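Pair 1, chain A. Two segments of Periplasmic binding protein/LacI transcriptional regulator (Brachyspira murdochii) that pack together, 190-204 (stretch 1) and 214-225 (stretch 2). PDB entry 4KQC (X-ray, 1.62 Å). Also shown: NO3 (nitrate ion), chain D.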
# COMPACT_ATOMS: atom_id res chain seq x y z
N ASN A 190 -12.53 -4.87 -7.54
CA ASN A 190 -12.89 -6.24 -7.88
C ASN A 190 -12.23 -6.68 -9.17
O ASN A 190 -11.80 -5.89 -10.01
CB ASN A 190 -14.40 -6.40 -7.93
CG ASN A 190 -15.05 -6.03 -6.60
OD1 ASN A 190 -14.54 -6.40 -5.56
ND2 ASN A 190 -16.15 -5.32 -6.63
N GLU A 191 -12.18 -8.00 -9.32
CA GLU A 191 -11.43 -8.67 -10.42
C GLU A 191 -11.77 -8.24 -11.82
O GLU A 191 -10.86 -7.91 -12.61
CB GLU A 191 -11.70 -10.18 -10.27
CG GLU A 191 -11.20 -11.08 -11.37
CD GLU A 191 -11.59 -12.53 -11.12
OE1 GLU A 191 -12.73 -12.97 -11.43
OE2 GLU A 191 -10.71 -13.21 -10.58
N ALA A 192 -13.05 -8.24 -12.17
CA ALA A 192 -13.41 -7.89 -13.52
C ALA A 192 -13.09 -6.45 -13.79
O ALA A 192 -12.70 -6.12 -14.87
CB ALA A 192 -14.87 -8.14 -13.82
N ASP A 193 -13.32 -5.57 -12.81
CA ASP A 193 -13.14 -4.17 -13.08
C ASP A 193 -11.67 -3.85 -13.38
O ASP A 193 -11.38 -3.11 -14.27
CB ASP A 193 -13.72 -3.34 -11.92
CG ASP A 193 -15.30 -3.37 -11.89
OD1 ASP A 193 -15.91 -3.45 -12.99
OD2 ASP A 193 -15.94 -3.21 -10.79
N ILE A 194 -10.77 -4.51 -12.66
CA ILE A 194 -9.35 -4.29 -12.85
C ILE A 194 -8.91 -4.98 -14.15
O ILE A 194 -8.25 -4.37 -14.97
CB ILE A 194 -8.55 -4.82 -11.68
CG1 ILE A 194 -8.92 -4.13 -10.37
CG2 ILE A 194 -7.09 -4.60 -11.99
CD1 ILE A 194 -8.43 -4.89 -9.17
N ALA A 195 -9.34 -6.23 -14.36
CA ALA A 195 -8.99 -6.92 -15.59
C ALA A 195 -9.46 -6.19 -16.84
O ALA A 195 -8.82 -6.15 -17.87
CB ALA A 195 -9.48 -8.36 -15.56
N ASN A 196 -10.65 -5.60 -16.78
CA ASN A 196 -11.16 -4.91 -17.93
C ASN A 196 -10.33 -3.67 -18.25
O ASN A 196 -10.23 -3.28 -19.38
CB ASN A 196 -12.62 -4.57 -17.66
CG ASN A 196 -13.54 -5.75 -17.90
OD1 ASN A 196 -13.37 -6.50 -18.83
ND2 ASN A 196 -14.57 -5.83 -17.14
N GLU A 197 -9.80 -3.01 -17.23
CA GLU A 197 -8.90 -1.87 -17.47
C GLU A 197 -7.57 -2.35 -18.04
O GLU A 197 -7.06 -1.73 -18.94
CB GLU A 197 -8.61 -1.11 -16.18
CG GLU A 197 -9.80 -0.45 -15.61
CD GLU A 197 -10.24 0.80 -16.33
OE1 GLU A 197 -9.73 1.14 -17.41
OE2 GLU A 197 -11.16 1.46 -15.78
N VAL A 198 -7.08 -3.47 -17.57
CA VAL A 198 -5.78 -4.02 -18.06
C VAL A 198 -5.92 -4.50 -19.52
O VAL A 198 -5.01 -4.33 -20.37
CB VAL A 198 -5.24 -5.08 -17.15
CG1 VAL A 198 -4.05 -5.75 -17.76
CG2 VAL A 198 -4.93 -4.51 -15.76
N ASN A 199 -7.10 -5.00 -19.89
CA ASN A 199 -7.38 -5.29 -21.33
C ASN A 199 -7.00 -4.20 -22.32
O ASN A 199 -6.49 -4.51 -23.38
CB ASN A 199 -8.89 -5.56 -21.52
CG ASN A 199 -9.21 -6.26 -22.85
OD1 ASN A 199 -8.52 -7.21 -23.21
ND2 ASN A 199 -10.30 -5.87 -23.50
N ALA A 200 -7.25 -2.91 -22.01
CA ALA A 200 -6.91 -1.81 -22.94
C ALA A 200 -5.45 -1.58 -23.04
O ALA A 200 -4.96 -0.85 -23.91
CB ALA A 200 -7.57 -0.48 -22.51
N LEU A 201 -4.68 -2.19 -22.14
CA LEU A 201 -3.24 -2.00 -22.17
C LEU A 201 -2.53 -3.07 -23.00
O LEU A 201 -1.31 -2.99 -23.19
CB LEU A 201 -2.71 -1.96 -20.73
CG LEU A 201 -3.36 -1.02 -19.74
CD1 LEU A 201 -2.71 -1.14 -18.39
CD2 LEU A 201 -3.31 0.42 -20.20
N ARG A 202 -3.28 -4.05 -23.50
CA ARG A 202 -2.71 -5.11 -24.35
C ARG A 202 -2.39 -4.59 -25.75
O ARG A 202 -2.90 -3.56 -26.20
CB ARG A 202 -3.72 -6.27 -24.50
CG ARG A 202 -3.98 -7.04 -23.24
CD ARG A 202 -4.68 -8.35 -23.60
NE ARG A 202 -5.99 -8.12 -24.22
CZ ARG A 202 -6.37 -8.56 -25.40
NH1 ARG A 202 -5.58 -9.32 -26.13
NH2 ARG A 202 -7.60 -8.31 -25.82
N GLY A 203 -1.57 -5.32 -26.47
CA GLY A 203 -1.42 -5.05 -27.87
C GLY A 203 -0.51 -3.93 -28.21
O GLY A 203 -0.85 -3.05 -29.01
N LYS A 204 0.68 -3.94 -27.63
CA LYS A 204 1.68 -2.88 -27.94
C LYS A 204 1.12 -1.47 -27.70
O LYS A 204 1.18 -0.59 -28.57
CB LYS A 204 2.24 -3.07 -29.36
CG LYS A 204 2.91 -4.42 -29.58
CD LYS A 204 3.77 -4.40 -30.87
CE LYS A 204 4.37 -5.77 -31.09
NZ LYS A 204 3.33 -6.72 -31.57
N GLU A 214 -1.89 -4.80 -4.15
CA GLU A 214 -2.06 -6.21 -4.45
C GLU A 214 -3.28 -6.54 -5.33
O GLU A 214 -3.23 -7.39 -6.22
CB GLU A 214 -2.15 -6.96 -3.10
CG GLU A 214 -2.25 -8.42 -3.26
CD GLU A 214 -2.45 -9.13 -1.88
OE1 GLU A 214 -2.42 -8.48 -0.80
OE2 GLU A 214 -2.68 -10.33 -1.93
N ALA A 215 -4.39 -5.83 -5.13
CA ALA A 215 -5.58 -6.06 -5.91
C ALA A 215 -5.29 -5.70 -7.35
O ALA A 215 -5.71 -6.40 -8.24
CB ALA A 215 -6.72 -5.20 -5.39
N MSE A 216 -4.59 -4.60 -7.59
CA MSE A 216 -4.18 -4.28 -8.96
C MSE A 216 -3.36 -5.38 -9.58
O MSE A 216 -3.56 -5.70 -10.76
CB MSE A 216 -3.42 -2.96 -9.04
CG MSE A 216 -4.03 -1.67 -8.52
SE MSE A 216 -5.77 -1.25 -9.31
CE MSE A 216 -6.95 -1.92 -7.88
N ALA A 217 -2.40 -5.91 -8.83
CA ALA A 217 -1.56 -7.01 -9.34
C ALA A 217 -2.40 -8.25 -9.66
O ALA A 217 -2.23 -8.84 -10.73
CB ALA A 217 -0.49 -7.34 -8.35
N ARG A 218 -3.33 -8.60 -8.79
CA ARG A 218 -4.22 -9.75 -9.12
C ARG A 218 -5.00 -9.54 -10.40
O ARG A 218 -5.09 -10.44 -11.20
CB ARG A 218 -5.21 -10.07 -7.98
CG ARG A 218 -4.68 -10.80 -6.79
CD ARG A 218 -5.85 -11.52 -6.06
NE ARG A 218 -6.95 -10.61 -5.71
CZ ARG A 218 -6.92 -9.68 -4.75
NH1 ARG A 218 -5.86 -9.50 -3.96
NH2 ARG A 218 -7.99 -8.93 -4.54
N GLY A 219 -5.62 -8.38 -10.59
CA GLY A 219 -6.34 -8.06 -11.80
C GLY A 219 -5.47 -8.10 -13.00
O GLY A 219 -5.83 -8.60 -14.07
N PHE A 220 -4.24 -7.57 -12.86
CA PHE A 220 -3.30 -7.64 -13.97
C PHE A 220 -2.99 -9.10 -14.38
O PHE A 220 -2.89 -9.39 -15.60
CB PHE A 220 -2.03 -6.89 -13.58
CG PHE A 220 -0.85 -7.16 -14.46
CD1 PHE A 220 -0.70 -6.51 -15.68
CD2 PHE A 220 0.09 -8.10 -14.08
CE1 PHE A 220 0.41 -6.78 -16.48
CE2 PHE A 220 1.18 -8.38 -14.91
CZ PHE A 220 1.31 -7.71 -16.09
N LEU A 221 -2.90 -9.98 -13.38
CA LEU A 221 -2.56 -11.37 -13.58
C LEU A 221 -3.69 -12.22 -14.13
O LEU A 221 -3.46 -13.36 -14.50
CB LEU A 221 -1.96 -11.94 -12.29
CG LEU A 221 -0.58 -11.38 -11.89
CD1 LEU A 221 -0.20 -11.68 -10.43
CD2 LEU A 221 0.50 -11.83 -12.83
N VAL A 222 -4.91 -11.68 -14.16
CA VAL A 222 -6.01 -12.27 -14.94
C VAL A 222 -5.69 -12.23 -16.41
O VAL A 222 -6.04 -13.17 -17.16
CB VAL A 222 -7.30 -11.51 -14.67
CG1 VAL A 222 -8.37 -11.90 -15.71
CG2 VAL A 222 -7.73 -11.67 -13.22
N VAL A 223 -4.99 -11.16 -16.84
CA VAL A 223 -4.79 -10.88 -18.28
C VAL A 223 -3.40 -11.32 -18.78
O VAL A 223 -3.27 -11.85 -19.92
CB VAL A 223 -4.95 -9.37 -18.53
CG1 VAL A 223 -4.76 -8.99 -19.97
CG2 VAL A 223 -6.34 -8.94 -18.12
N TYR A 224 -2.41 -11.06 -17.96
CA TYR A 224 -0.99 -11.41 -18.30
C TYR A 224 -0.52 -12.58 -17.44
O TYR A 224 -0.58 -12.51 -16.20
CB TYR A 224 -0.09 -10.22 -18.12
CG TYR A 224 -0.21 -9.25 -19.25
CD1 TYR A 224 0.46 -9.47 -20.46
CD2 TYR A 224 -1.00 -8.10 -19.16
CE1 TYR A 224 0.35 -8.59 -21.49
CE2 TYR A 224 -1.10 -7.24 -20.20
CZ TYR A 224 -0.42 -7.48 -21.36
OH TYR A 224 -0.56 -6.61 -22.39
N LYS A 225 -0.08 -13.65 -18.07
CA LYS A 225 0.09 -14.89 -17.39
C LYS A 225 1.40 -15.56 -17.68
O LYS A 225 1.68 -16.60 -17.10
CB LYS A 225 -1.08 -15.85 -17.75
CG LYS A 225 -2.44 -15.31 -17.27
CD LYS A 225 -3.53 -16.36 -17.27
CE LYS A 225 -4.39 -16.34 -18.50
NZ LYS A 225 -5.61 -17.19 -18.27
N NO3 D . -16.21 -7.54 -10.44
O1 NO3 D . -15.53 -8.53 -10.25
O2 NO3 D . -17.55 -7.57 -10.08
O3 NO3 D . -15.66 -6.38 -10.99

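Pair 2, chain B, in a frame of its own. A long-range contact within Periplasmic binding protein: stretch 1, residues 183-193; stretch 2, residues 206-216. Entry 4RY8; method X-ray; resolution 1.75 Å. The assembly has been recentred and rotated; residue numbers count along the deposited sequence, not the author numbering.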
# COMPACT_ATOMS: atom_id res chain seq x y z
N ASP B 183 7.58 29.72 1.87
CA ASP B 183 7.24 29.92 0.45
C ASP B 183 5.93 29.21 0.07
O ASP B 183 5.14 29.73 -0.72
CB ASP B 183 8.41 29.52 -0.46
CG ASP B 183 9.67 30.40 -0.21
OD1 ASP B 183 9.53 31.61 0.15
OD2 ASP B 183 10.79 29.86 -0.40
N THR B 184 5.66 28.06 0.67
CA THR B 184 4.39 27.34 0.43
C THR B 184 3.19 28.08 1.05
O THR B 184 2.09 28.01 0.55
CB THR B 184 4.43 25.92 1.03
OG1 THR B 184 5.64 25.24 0.66
CG2 THR B 184 3.24 25.11 0.55
N GLN B 185 3.41 28.83 2.12
CA GLN B 185 2.32 29.62 2.66
C GLN B 185 1.88 30.66 1.61
O GLN B 185 0.70 30.87 1.36
CB GLN B 185 2.74 30.32 3.93
CG GLN B 185 1.56 31.02 4.58
CD GLN B 185 1.84 31.50 5.97
OE1 GLN B 185 2.76 31.04 6.62
NE2 GLN B 185 1.05 32.44 6.41
N THR B 186 2.86 31.32 1.03
CA THR B 186 2.59 32.39 0.08
C THR B 186 1.81 31.80 -1.10
O THR B 186 0.80 32.36 -1.51
CB THR B 186 3.89 33.02 -0.40
OG1 THR B 186 4.52 33.64 0.71
CG2 THR B 186 3.62 34.10 -1.47
N ARG B 187 2.30 30.70 -1.64
CA ARG B 187 1.65 30.02 -2.76
C ARG B 187 0.23 29.60 -2.41
O ARG B 187 -0.65 29.71 -3.23
CB ARG B 187 2.45 28.77 -3.16
CG ARG B 187 3.81 29.01 -3.79
CD ARG B 187 4.74 27.81 -3.54
NE ARG B 187 5.69 27.70 -4.65
CZ ARG B 187 6.72 28.52 -4.86
NH1 ARG B 187 7.00 29.51 -4.02
NH2 ARG B 187 7.50 28.32 -5.93
N MET B 188 0.03 29.08 -1.20
CA MET B 188 -1.27 28.61 -0.81
C MET B 188 -2.28 29.76 -0.75
O MET B 188 -3.43 29.55 -1.19
CB MET B 188 -1.19 27.80 0.49
CG MET B 188 -2.50 27.19 0.93
SD MET B 188 -3.12 25.79 -0.02
CE MET B 188 -4.78 25.67 0.61
N GLU B 189 -1.86 30.95 -0.28
CA GLU B 189 -2.70 32.16 -0.26
C GLU B 189 -3.24 32.44 -1.64
O GLU B 189 -4.45 32.69 -1.81
CB GLU B 189 -1.92 33.41 0.17
CG GLU B 189 -1.53 33.53 1.63
CD GLU B 189 -0.46 34.60 1.82
OE1 GLU B 189 -0.41 35.59 1.04
OE2 GLU B 189 0.36 34.47 2.74
N ALA B 190 -2.34 32.38 -2.64
CA ALA B 190 -2.73 32.62 -4.05
C ALA B 190 -3.61 31.51 -4.61
O ALA B 190 -4.58 31.81 -5.31
CB ALA B 190 -1.49 32.84 -4.94
N ALA B 191 -3.27 30.24 -4.32
CA ALA B 191 -4.03 29.08 -4.77
C ALA B 191 -5.50 29.06 -4.28
O ALA B 191 -6.39 28.69 -5.03
CB ALA B 191 -3.33 27.77 -4.39
N MET B 192 -5.73 29.46 -3.03
CA MET B 192 -7.08 29.56 -2.49
C MET B 192 -7.89 30.62 -3.22
O MET B 192 -9.11 30.46 -3.39
CB MET B 192 -7.05 29.87 -0.97
CG MET B 192 -6.55 28.76 -0.08
SD MET B 192 -6.77 29.10 1.72
CE MET B 192 -5.44 30.22 2.01
N LYS B 193 -7.25 31.71 -3.64
CA LYS B 193 -7.98 32.73 -4.39
C LYS B 193 -8.22 32.31 -5.82
O LYS B 193 -9.25 32.66 -6.37
CB LYS B 193 -7.29 34.10 -4.36
CG LYS B 193 -7.27 34.74 -2.98
CD LYS B 193 -7.56 36.23 -3.05
CE LYS B 193 -6.81 37.02 -2.00
NZ LYS B 193 -5.40 37.27 -2.41
N ASP B 206 6.11 17.28 5.24
CA ASP B 206 5.52 18.11 6.27
C ASP B 206 5.85 19.61 6.17
O ASP B 206 5.07 20.42 6.64
CB ASP B 206 5.73 17.58 7.75
CG ASP B 206 7.21 17.49 8.17
OD1 ASP B 206 8.13 17.75 7.37
OD2 ASP B 206 7.46 17.18 9.38
N GLU B 207 6.96 19.99 5.54
CA GLU B 207 7.26 21.42 5.33
C GLU B 207 6.28 22.10 4.35
O GLU B 207 5.91 23.28 4.54
CB GLU B 207 8.72 21.60 4.88
CG GLU B 207 9.73 21.24 5.95
CD GLU B 207 9.61 22.10 7.19
OE1 GLU B 207 9.58 23.35 7.10
OE2 GLU B 207 9.56 21.52 8.29
N PHE B 208 5.82 21.37 3.36
CA PHE B 208 4.79 21.86 2.45
C PHE B 208 3.48 22.00 3.27
O PHE B 208 2.79 23.01 3.22
CB PHE B 208 4.50 20.86 1.34
CG PHE B 208 5.57 20.73 0.26
CD1 PHE B 208 6.33 21.80 -0.22
CD2 PHE B 208 5.70 19.51 -0.37
CE1 PHE B 208 7.26 21.59 -1.22
CE2 PHE B 208 6.61 19.30 -1.38
CZ PHE B 208 7.38 20.35 -1.81
N ALA B 209 3.15 20.97 4.03
CA ALA B 209 1.91 20.96 4.84
C ALA B 209 1.85 22.16 5.81
O ALA B 209 0.84 22.83 5.90
CB ALA B 209 1.79 19.64 5.61
N LYS B 210 2.96 22.45 6.49
CA LYS B 210 3.02 23.51 7.50
C LYS B 210 2.70 24.83 6.87
O LYS B 210 1.91 25.59 7.37
CB LYS B 210 4.41 23.55 8.14
CG LYS B 210 4.89 22.21 8.68
CD LYS B 210 4.98 22.11 10.17
CE LYS B 210 6.30 22.66 10.68
NZ LYS B 210 7.54 22.06 10.11
N GLY B 211 3.28 25.10 5.71
CA GLY B 211 2.93 26.31 4.98
C GLY B 211 1.48 26.41 4.62
O GLY B 211 0.87 27.47 4.80
N ALA B 212 0.93 25.31 4.13
CA ALA B 212 -0.47 25.25 3.69
C ALA B 212 -1.44 25.50 4.83
O ALA B 212 -2.38 26.29 4.70
CB ALA B 212 -0.77 23.92 3.03
N VAL B 213 -1.17 24.87 5.97
CA VAL B 213 -2.02 25.02 7.16
C VAL B 213 -1.99 26.42 7.71
O VAL B 213 -3.03 26.95 8.10
CB VAL B 213 -1.58 24.01 8.26
CG1 VAL B 213 -2.34 24.24 9.57
CG2 VAL B 213 -1.81 22.59 7.77
N ARG B 214 -0.80 27.04 7.77
CA ARG B 214 -0.71 28.39 8.26
C ARG B 214 -1.45 29.36 7.32
O ARG B 214 -2.09 30.26 7.77
CB ARG B 214 0.74 28.81 8.42
CG ARG B 214 1.52 28.00 9.41
CD ARG B 214 2.96 28.43 9.42
NE ARG B 214 3.68 27.56 10.33
CZ ARG B 214 4.89 27.06 10.11
NH1 ARG B 214 5.57 27.31 8.98
NH2 ARG B 214 5.42 26.26 11.04
N ALA B 215 -1.35 29.14 6.01
CA ALA B 215 -2.10 29.95 5.06
C ALA B 215 -3.61 29.87 5.33
O ALA B 215 -4.30 30.89 5.38
CB ALA B 215 -1.79 29.51 3.64
N ILE B 216 -4.08 28.65 5.52
CA ILE B 216 -5.49 28.36 5.83
C ILE B 216 -5.95 29.04 7.14
O ILE B 216 -7.02 29.67 7.20
CB ILE B 216 -5.75 26.83 5.91
CG1 ILE B 216 -5.69 26.25 4.50
CG2 ILE B 216 -7.12 26.54 6.52
CD1 ILE B 216 -5.40 24.78 4.47
O HOH W 1 4.95 29.11 6.55

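Both pairs set two helices across each other at a glycine. The angle between their directions is 61° in pair 1 and 49° in pair 2, with axes approaching to 7.7 and 7.1 Å, and fourteen central residues superpose with an RMSD of 0.6 Å. Neither contact has a hydrogen bond across it, so fit is the main rule.

The fixed point is G219(A), matched by G211(B). The nearest CA pairs across the contacts fall here: CA of A195(A) lies 4.8 Å from CA of G219(A), and CA of Q185(B) lies 4.1 Å from CA of G211(B). A CB on either glycine would point toward the other helix and clash, in pair 1 with CG2 of I194(A), in pair 2 with CB of T184(B) and N of Q185(B). The bare backbone is used more closely in pair 2, where CA of Q185(B) makes a CA-H...O contact of 3.4 Å with O of G211(B); in pair 1 CA of A195(A) stays 3.9 Å from O of G219(A).

I194(A) and T184(B) both point toward the second helix. The isoleucine lays CG2 3.5 Å from CA of G219(A) and sends CD1 to 3.6 Å from CE of M216(A), a selenomethionine. The shorter threonine meets the matching F208(B) instead, its OG1 3.6 Å from CD1 at the ring edge; that hydroxyl is satisfied elsewhere in the structure.

Next comes A195(A), whose CB touches CG1 of V222(A) at 3.7 Å, a small apolar closure. Its counterpart Q185(B) reaches along R214(B), the match of V222(A), bringing OE1 3.5 Å from CB. A water takes a hydrogen bond from NH1 of R214(B) (3.1 Å) and gives one to OE1 of Q185(B) (2.9 Å), so the polar pair is joined through solvent.

V198(A) and M188(B) trade bulk with their partners. The compact valine faces large ones: its CG1 lies 4.0 Å from CD1 of F220(A) and 4.1 Å from CD2 of Y224(A), at the edge of the tyrosine ring. The longer methionine faces smaller ones, CG 4.3 Å from CB of A212(B) and CE 4.0 Å from CD1 of I216(B).

V223(A) and A215(B) both point inward. CB of V223(A) sits 3.8 Å from CG1 of V198(A), while CB of A215(B) lies 3.6 Å from CB of M188(B), a knob among Q185(B), M188(B), E189(B) and M192(B). Beside them, R202(A) lays CD 3.7 Å from CG1 of V223(A); the matching M192(B) brings CE 4.1 Å from CB of A215(B).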